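Local coordinates for protein ricin B lectin (PDB 3VSF) that probably hydrolyses beta-1,3-galactan from the chain end as a family 43 glycoside hydrolase and binds galactose through a ricin-type beta-trefoil module, at residues 447-452 with 457-462; 363-368 with 372-377. All coordinates share one frame; numbering follows the deposited sequence.

Contact 1 (447-452 with 457-462); sequences WKFTDI and YKISSR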
# COMPACT_ATOMS: atom_id res chain seq x y z
N TRP A 447 13.38 -15.15 -11.80
CA TRP A 447 14.45 -16.07 -12.17
C TRP A 447 13.92 -17.30 -12.91
O TRP A 447 12.94 -17.91 -12.49
CB TRP A 447 15.22 -16.51 -10.93
CG TRP A 447 15.80 -15.37 -10.16
CD1 TRP A 447 15.23 -14.73 -9.10
CD2 TRP A 447 17.07 -14.74 -10.39
NE1 TRP A 447 16.07 -13.73 -8.66
CE2 TRP A 447 17.20 -13.72 -9.43
CE3 TRP A 447 18.10 -14.94 -11.31
CZ2 TRP A 447 18.32 -12.90 -9.36
CZ3 TRP A 447 19.21 -14.13 -11.24
CH2 TRP A 447 19.32 -13.12 -10.27
N LYS A 448 14.59 -17.66 -14.00
CA LYS A 448 14.23 -18.86 -14.75
C LYS A 448 15.24 -19.97 -14.53
O LYS A 448 16.45 -19.75 -14.62
CB LYS A 448 14.10 -18.55 -16.25
CG LYS A 448 13.68 -19.76 -17.08
CD LYS A 448 13.44 -19.39 -18.53
CE LYS A 448 14.72 -19.00 -19.24
NZ LYS A 448 14.49 -18.71 -20.68
N PHE A 449 14.74 -21.17 -14.24
CA PHE A 449 15.60 -22.33 -14.03
C PHE A 449 15.74 -23.14 -15.31
O PHE A 449 14.74 -23.56 -15.91
CB PHE A 449 15.04 -23.21 -12.91
CG PHE A 449 15.16 -22.59 -11.54
CD1 PHE A 449 16.14 -23.01 -10.66
CD2 PHE A 449 14.29 -21.59 -11.14
CE1 PHE A 449 16.26 -22.45 -9.41
CE2 PHE A 449 14.40 -21.02 -9.89
CZ PHE A 449 15.38 -21.45 -9.02
N THR A 450 16.98 -23.37 -15.73
CA THR A 450 17.25 -24.15 -16.92
C THR A 450 18.01 -25.43 -16.56
O THR A 450 19.17 -25.38 -16.15
CB THR A 450 18.08 -23.35 -17.94
OG1 THR A 450 17.48 -22.07 -18.15
CG2 THR A 450 18.15 -24.09 -19.27
N ASP A 451 17.34 -26.57 -16.71
CA ASP A 451 17.94 -27.86 -16.38
C ASP A 451 19.13 -28.16 -17.29
O ASP A 451 19.01 -28.14 -18.51
CB ASP A 451 16.90 -28.97 -16.48
CG ASP A 451 17.46 -30.34 -16.13
OD1 ASP A 451 17.39 -30.72 -14.94
OD2 ASP A 451 17.96 -31.03 -17.03
N ILE A 452 20.28 -28.44 -16.67
CA ILE A 452 21.48 -28.80 -17.42
C ILE A 452 21.86 -30.26 -17.17
O ILE A 452 22.82 -30.76 -17.75
CB ILE A 452 22.66 -27.88 -17.08
CG1 ILE A 452 22.95 -27.93 -15.57
CG2 ILE A 452 22.38 -26.46 -17.52
CD1 ILE A 452 24.06 -26.99 -15.14
N TYR A 457 21.01 -26.62 -12.28
CA TYR A 457 20.33 -25.66 -13.13
C TYR A 457 21.17 -24.41 -13.38
O TYR A 457 22.10 -24.11 -12.63
CB TYR A 457 19.00 -25.22 -12.49
CG TYR A 457 18.03 -26.35 -12.21
CD1 TYR A 457 17.13 -26.77 -13.18
CD2 TYR A 457 18.01 -26.98 -10.97
CE1 TYR A 457 16.24 -27.80 -12.93
CE2 TYR A 457 17.12 -28.00 -10.71
CZ TYR A 457 16.24 -28.41 -11.69
OH TYR A 457 15.35 -29.43 -11.43
N LYS A 458 20.84 -23.70 -14.46
CA LYS A 458 21.39 -22.37 -14.70
C LYS A 458 20.29 -21.35 -14.43
O LYS A 458 19.34 -21.23 -15.21
CB LYS A 458 21.90 -22.23 -16.13
CG LYS A 458 23.17 -23.02 -16.42
CD LYS A 458 23.72 -22.69 -17.80
CE LYS A 458 22.71 -22.98 -18.89
NZ LYS A 458 23.23 -22.65 -20.24
N ILE A 459 20.41 -20.61 -13.34
CA ILE A 459 19.39 -19.66 -12.93
C ILE A 459 19.64 -18.28 -13.54
O ILE A 459 20.50 -17.53 -13.07
CB ILE A 459 19.30 -19.54 -11.40
CG1 ILE A 459 19.32 -20.93 -10.77
CG2 ILE A 459 18.06 -18.77 -10.99
CD1 ILE A 459 19.36 -20.92 -9.26
N SER A 460 18.89 -17.95 -14.59
CA SER A 460 19.08 -16.70 -15.31
C SER A 460 18.04 -15.65 -14.93
O SER A 460 16.87 -15.97 -14.73
CB SER A 460 19.05 -16.94 -16.82
OG SER A 460 17.82 -17.51 -17.22
N SER A 461 18.48 -14.40 -14.84
CA SER A 461 17.59 -13.29 -14.54
C SER A 461 16.71 -12.99 -15.75
O SER A 461 17.09 -13.28 -16.88
CB SER A 461 18.38 -12.05 -14.13
OG SER A 461 17.52 -10.98 -13.78
N ARG A 462 15.54 -12.41 -15.50
CA ARG A 462 14.60 -12.09 -16.56
C ARG A 462 14.97 -10.77 -17.22
O ARG A 462 14.63 -10.52 -18.38
CB ARG A 462 13.18 -12.02 -16.01
CG ARG A 462 12.09 -11.92 -17.06
CD ARG A 462 10.72 -11.97 -16.41
NE ARG A 462 9.65 -12.09 -17.39
CZ ARG A 462 8.37 -12.29 -17.08
NH1 ARG A 462 8.01 -12.40 -15.81
NH2 ARG A 462 7.46 -12.39 -18.04

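Contact 2 (363-368 with 372-377); sequences YKLVNK and KVLDVL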
# COMPACT_ATOMS: atom_id res chain seq x y z
N TYR A 363 13.95 -24.79 0.12
CA TYR A 363 15.04 -25.25 -0.73
C TYR A 363 16.40 -24.73 -0.30
O TYR A 363 16.51 -23.71 0.40
CB TYR A 363 14.79 -24.85 -2.19
CG TYR A 363 13.61 -25.53 -2.84
CD1 TYR A 363 13.71 -26.83 -3.33
CD2 TYR A 363 12.40 -24.86 -2.99
CE1 TYR A 363 12.63 -27.44 -3.93
CE2 TYR A 363 11.32 -25.47 -3.59
CZ TYR A 363 11.44 -26.76 -4.06
OH TYR A 363 10.36 -27.37 -4.66
N LYS A 364 17.45 -25.43 -0.72
CA LYS A 364 18.82 -24.96 -0.59
C LYS A 364 19.45 -24.94 -1.97
O LYS A 364 19.25 -25.87 -2.76
CB LYS A 364 19.63 -25.87 0.33
CG LYS A 364 19.53 -25.52 1.81
CD LYS A 364 20.31 -26.53 2.65
CE LYS A 364 20.38 -26.10 4.11
NZ LYS A 364 21.18 -24.86 4.29
N LEU A 365 20.20 -23.89 -2.28
CA LEU A 365 20.87 -23.79 -3.57
C LEU A 365 22.36 -24.06 -3.42
O LEU A 365 23.11 -23.22 -2.93
CB LEU A 365 20.62 -22.41 -4.20
CG LEU A 365 19.18 -22.16 -4.65
CD1 LEU A 365 19.01 -20.74 -5.16
CD2 LEU A 365 18.78 -23.17 -5.71
N VAL A 366 22.78 -25.24 -3.86
CA VAL A 366 24.16 -25.67 -3.69
C VAL A 366 24.98 -25.45 -4.96
O VAL A 366 24.63 -25.93 -6.03
CB VAL A 366 24.24 -27.16 -3.32
CG1 VAL A 366 25.66 -27.54 -2.92
CG2 VAL A 366 23.27 -27.47 -2.18
N ASN A 367 26.09 -24.72 -4.82
CA ASN A 367 26.98 -24.45 -5.94
C ASN A 367 27.77 -25.70 -6.33
O ASN A 367 28.26 -26.43 -5.47
CB ASN A 367 27.94 -23.31 -5.60
CG ASN A 367 28.77 -22.88 -6.79
OD1 ASN A 367 28.30 -22.89 -7.93
ND2 ASN A 367 30.02 -22.49 -6.54
N LYS A 368 27.87 -25.95 -7.64
CA LYS A 368 28.58 -27.12 -8.14
C LYS A 368 30.07 -27.06 -7.83
O LYS A 368 30.66 -28.04 -7.37
CB LYS A 368 28.35 -27.28 -9.64
CG LYS A 368 29.17 -28.39 -10.28
CD LYS A 368 28.91 -29.73 -9.62
CE LYS A 368 29.77 -30.83 -10.23
NZ LYS A 368 29.56 -32.14 -9.55
N LYS A 372 29.24 -24.83 -1.67
CA LYS A 372 28.58 -23.93 -0.73
C LYS A 372 27.15 -23.66 -1.18
O LYS A 372 26.80 -23.90 -2.33
CB LYS A 372 29.36 -22.62 -0.61
CG LYS A 372 30.79 -22.78 -0.12
CD LYS A 372 30.84 -23.19 1.34
CE LYS A 372 32.27 -23.23 1.86
NZ LYS A 372 33.10 -24.24 1.15
N VAL A 373 26.33 -23.15 -0.27
CA VAL A 373 24.92 -22.88 -0.57
C VAL A 373 24.59 -21.39 -0.54
O VAL A 373 25.28 -20.61 0.10
CB VAL A 373 23.99 -23.62 0.39
CG1 VAL A 373 24.22 -25.12 0.32
CG2 VAL A 373 24.18 -23.12 1.81
N LEU A 374 23.53 -21.02 -1.25
CA LEU A 374 23.10 -19.63 -1.30
C LEU A 374 22.67 -19.15 0.08
O LEU A 374 21.88 -19.81 0.76
CB LEU A 374 21.95 -19.46 -2.30
CG LEU A 374 21.75 -18.05 -2.84
CD1 LEU A 374 23.00 -17.60 -3.58
CD2 LEU A 374 20.54 -17.98 -3.75
N ASP A 375 23.19 -18.00 0.49
CA ASP A 375 22.96 -17.50 1.84
C ASP A 375 22.95 -15.98 1.86
O ASP A 375 23.27 -15.33 0.86
CB ASP A 375 24.04 -18.04 2.79
CG ASP A 375 23.77 -17.72 4.24
OD1 ASP A 375 22.59 -17.74 4.64
OD2 ASP A 375 24.73 -17.45 4.99
N VAL A 376 22.58 -15.41 3.00
CA VAL A 376 22.63 -13.96 3.19
C VAL A 376 23.78 -13.61 4.12
O VAL A 376 23.99 -14.28 5.14
CB VAL A 376 21.31 -13.42 3.78
CG1 VAL A 376 21.42 -11.93 4.05
CG2 VAL A 376 20.15 -13.71 2.85
N LEU A 377 24.54 -12.58 3.78
CA LEU A 377 25.68 -12.16 4.58
C LEU A 377 25.29 -11.95 6.04
O LEU A 377 24.34 -11.22 6.34
CB LEU A 377 26.31 -10.89 4.02
CG LEU A 377 27.52 -10.35 4.79
CD1 LEU A 377 28.58 -11.43 4.94
CD2 LEU A 377 28.09 -9.11 4.12

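Contact 1 (447-452 with 457-462)
Phe449 directs the edge of its ring at the face of Tyr457 in a T-shaped stack, with planes 85° apart and centroids separated by 5.9 Å. The same phenyl group runs alongside Ile459, with Phe449 CE1 against Ile459 CD1 at 3.5 Å, while the other branch of that isoleucine, CG2, lies over one ring face, offset toward the rim. Ile459 CG1 and CD1 lie along Phe449, whereas CG2 sits between the Phe449 ring face and Trp447 CB, 3.6 Å from the latter. Trp447 CG stands anti to its carbonyl carbon (chi1 -57°), and the six-membered part of the indole extends over to Ser461, where Trp447 CZ3 meets Ser461 CB at 3.7 Å.

These residues line one face of a beta hairpin in the ricin-type beta-trefoil domain, its strands antiparallel. Lys448 and Ser460 form a hydrogen-bonded pair: Lys448 N to Ser460 O is 2.9 Å and nearly straight at 174°, and Ser460 N returns a bond to Lys448 O. Toward the turn, Lys458 N donates to Thr450 O at 2.9 Å.

Lys458 lies on the opposite face, with Lys448 and Ser460, and near the turn Ile452 CG2 crosses its aliphatic chain at about a right angle, 3.7 Å from Lys458 CG. Lys458 NZ continues to a salt bridge with Asp486. Trp447 NE1 donates to Leu421 O, tying the indole to the strand that carries galactose-binding Asp422.

Contact 2 (363-368 with 372-377)
Two consecutive strands of the ricin-type beta-trefoil domain, 363-367 and 373-376, meet here at a short chain reversal, and their axes diverge at 114°. Only a single backbone bridge joins them, Val366 with Val373, and two hydrogen bonds frame it. Asn367 N donates to Lys372 O at 2.7 Å in a nearly straight bond, with an N-H...O angle of 172°. Leu374 N donates to Leu365 O at 2.8 Å, and this bond is more bent at hydrogen. Leu365 O also receives a CA-H...O contact from Val373 CA.

Apolar side chains pack at the bridge and beside it. Leu365 and Leu374 lie side by side and point the same way, their methyls Leu365 CD1 and Leu374 CD2 meeting at 3.5 Å. The valines approach at a slant, Val366 CG2 against Val373 CG1 at 3.6 Å; both methyls are anti to their own carbonyl carbons, as the Val373 chi1 of -59° places its CG1. Beyond the pair, Leu365 packs on Leu496, and Leu374 on Ile387, while Lys372 NZ turns to Thr475 O.

The chemistry implies a junction held by backbone amides and carbonyls and by apolar packing, with the leucines and Val373 buried; the single bridge and the wide angle between the axes are consistent with the two strands going on into different sheets.

Contact 2 closes before contact 1 opens along the chain, and their centres are 15 Å apart within the C-terminal ricin-type beta-trefoil region. Strand 363-367 is outermost in the six-stranded antiparallel sheet that also holds both strands of contact 1; strand 494-498 lies between it and 456-461. Strand 373-376 instead joins the second sheet, through 385-390. Direct packing nevertheless links the contacts, since Ile459 CD1 comes within 4.1 Å of Leu365 CD1. This is consistent with the two contacts sharing part of the apolar interior of the trefoil. Galactose-binding Asp422 lies nearer contact 1: its side chain is about 6 Å from that of Trp447 but about 11 Å from that of Leu374.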